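Local coordinates for membrane attack complex assembly inhibitor BGA71 (Borreliella bavariensis, PDB 6FMH), which inhibits assembly of the complement membrane attack complex at the spirochaete surface, probably protecting this Lyme disease agent from complement killing, at residues S11-A16 with K119-K124. Numbering follows the deposited sequence.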
loop_
_atom_site.group_PDB
_atom_site.type_symbol
_atom_site.label_atom_id
_atom_site.label_comp_id
_atom_site.label_asym_id
_atom_site.label_seq_id
_atom_site.Cartn_x
_atom_site.Cartn_y
_atom_site.Cartn_z
ATOM N N SER A 11 2.968 16.609 -11.355
ATOM C CA SER A 11 4.113 16.817 -10.373
ATOM C C SER A 11 5.002 15.580 -10.090
ATOM O O SER A 11 4.509 14.449 -10.049
ATOM C CB SER A 11 3.642 17.369 -9.011
ATOM O OG SER A 11 4.409 16.779 -7.925
ATOM N N LYS A 12 6.293 15.825 -9.854
ATOM C CA LYS A 12 7.290 14.761 -9.731
ATOM C C LYS A 12 6.906 13.628 -8.730
ATOM O O LYS A 12 6.927 12.439 -9.065
ATOM C CB LYS A 12 8.697 15.372 -9.439
ATOM C CG LYS A 12 9.844 14.444 -9.826
ATOM C CD LYS A 12 11.172 15.189 -9.913
ATOM C CE LYS A 12 12.258 14.336 -10.556
ATOM N NZ LYS A 12 13.425 15.151 -10.950
ATOM N N LEU A 13 6.460 14.001 -7.538
ATOM C CA LEU A 13 6.058 13.048 -6.504
ATOM C C LEU A 13 4.777 12.324 -6.907
ATOM O O LEU A 13 4.654 11.091 -6.747
ATOM C CB LEU A 13 5.761 13.763 -5.208
ATOM C CG LEU A 13 6.917 14.465 -4.499
ATOM C CD1 LEU A 13 6.480 15.282 -3.283
ATOM C CD2 LEU A 13 8.006 13.530 -4.051
ATOM N N GLU A 14 3.838 13.074 -7.485
ATOM C CA GLU A 14 2.628 12.470 -8.046
ATOM C C GLU A 14 2.933 11.451 -9.153
ATOM O O GLU A 14 2.376 10.340 -9.131
ATOM C CB GLU A 14 1.656 13.537 -8.484
ATOM C CG GLU A 14 0.981 14.242 -7.302
ATOM C CD GLU A 14 0.103 15.437 -7.688
ATOM O OE1 GLU A 14 0.406 16.130 -8.685
ATOM O OE2 GLU A 14 -0.883 15.685 -6.964
ATOM N N THR A 15 3.846 11.760 -10.072
ATOM C CA THR A 15 4.240 10.759 -11.097
ATOM C C THR A 15 4.972 9.606 -10.495
ATOM O O THR A 15 4.861 8.471 -10.981
ATOM C CB THR A 15 5.107 11.311 -12.285
ATOM O OG1 THR A 15 5.966 12.353 -11.833
ATOM C CG2 THR A 15 4.219 11.826 -13.403
ATOM N N ALA A 16 5.812 9.900 -9.519
ATOM C CA ALA A 16 6.598 8.847 -8.866
ATOM C C ALA A 16 5.691 7.823 -8.187
ATOM O O ALA A 16 5.807 6.634 -8.437
ATOM C CB ALA A 16 7.582 9.426 -7.854
ATOM N N LYS A 119 3.534 9.295 -0.434
ATOM C CA LYS A 119 2.114 9.417 -0.401
ATOM C C LYS A 119 1.675 10.432 0.624
ATOM O O LYS A 119 0.779 11.175 0.377
ATOM C CB LYS A 119 1.475 8.061 -0.183
ATOM C CG LYS A 119 1.368 7.216 -1.426
ATOM C CD LYS A 119 0.990 5.826 -1.068
ATOM C CE LYS A 119 0.674 5.000 -2.270
ATOM N NZ LYS A 119 0.226 3.662 -1.883
ATOM N N GLU A 120 2.329 10.474 1.770
ATOM C CA GLU A 120 2.111 11.466 2.807
ATOM C C GLU A 120 2.335 12.884 2.415
ATOM O O GLU A 120 1.690 13.733 2.891
ATOM C CB GLU A 120 3.033 11.192 3.973
ATOM C CG GLU A 120 2.936 12.189 5.115
ATOM C CD GLU A 120 4.041 12.057 6.078
ATOM O OE1 GLU A 120 5.107 11.821 5.642
ATOM O OE2 GLU A 120 3.840 12.178 7.259
ATOM N N ALA A 121 3.328 13.147 1.611
ATOM C CA ALA A 121 3.573 14.457 1.097
ATOM C C ALA A 121 2.553 14.849 0.070
ATOM O O ALA A 121 2.144 15.941 0.036
ATOM C CB ALA A 121 4.950 14.531 0.517
ATOM N N ILE A 122 2.149 13.939 -0.780
ATOM C CA ILE A 122 1.113 14.258 -1.735
ATOM C C ILE A 122 -0.203 14.684 -1.040
ATOM O O ILE A 122 -0.739 15.772 -1.310
ATOM C CB ILE A 122 0.831 13.064 -2.618
ATOM C CG1 ILE A 122 2.005 12.819 -3.554
ATOM C CG2 ILE A 122 -0.403 13.288 -3.471
ATOM C CD1 ILE A 122 1.843 11.568 -4.397
ATOM N N ILE A 123 -0.637 13.887 -0.067
ATOM C CA ILE A 123 -1.941 14.047 0.572
ATOM C C ILE A 123 -1.986 15.052 1.716
ATOM O O ILE A 123 -2.682 16.035 1.664
ATOM C CB ILE A 123 -2.494 12.704 1.097
ATOM C CG1 ILE A 123 -2.741 11.747 -0.048
ATOM C CG2 ILE A 123 -3.818 12.907 1.820
ATOM C CD1 ILE A 123 -3.071 10.343 0.384
ATOM N N LYS A 124 -1.238 14.799 2.761
ATOM C CA LYS A 124 -1.284 15.639 3.969
ATOM C C LYS A 124 -0.588 17.001 3.890
ATOM O O LYS A 124 -0.981 17.919 4.611
ATOM C CB LYS A 124 -0.727 14.862 5.164
ATOM C CG LYS A 124 -1.812 14.043 5.825
ATOM C CD LYS A 124 -2.541 14.898 6.835
ATOM C CE LYS A 124 -3.873 14.295 7.213
ATOM N NZ LYS A 124 -4.690 15.236 8.032
#
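Leu13 and Glu14, in the first turn of helix 12-36, receive Ile122 from the last turns of helix 90-123, a helix-helix contact within the all-helical fold of this CRASP-1 family protein. The short axes approach to 9.6 Å and run in broadly opposed directions, 129° apart. The segments bury 165 Å² in all, mostly through apolar side-chain atoms. The tight part is Ile122. With CG1 set anti to the carbonyl carbon (chi1 -70°) and the chain extended to CD1, the residue reaches the opposite backbone, where CD1 lies 3.8 Å from Glu14 CA. Leu13, also buried, packs beside it: its CB meets Ile122 CG1 at 4.2 Å, and its CD1 methyl makes an apolar contact with Ala121 CB at 4.2 Å. Gln130 of helix 127-163 also touches Leu13, so a third helix adjoins this side chain. Packing is looser around Glu14, which is partly exposed and lends its aliphatic stem rather than its charge; its CG methylene passes obliquely over Ile122, 4.0 Å from CD1. Beyond CG the chain runs out to a carboxylate near Glu57 of the second subunit, and these like charges could raise the proton affinity of either group. The closest approach between the segments is Ile122 CD1 to Leu13 O, 3.7 Å.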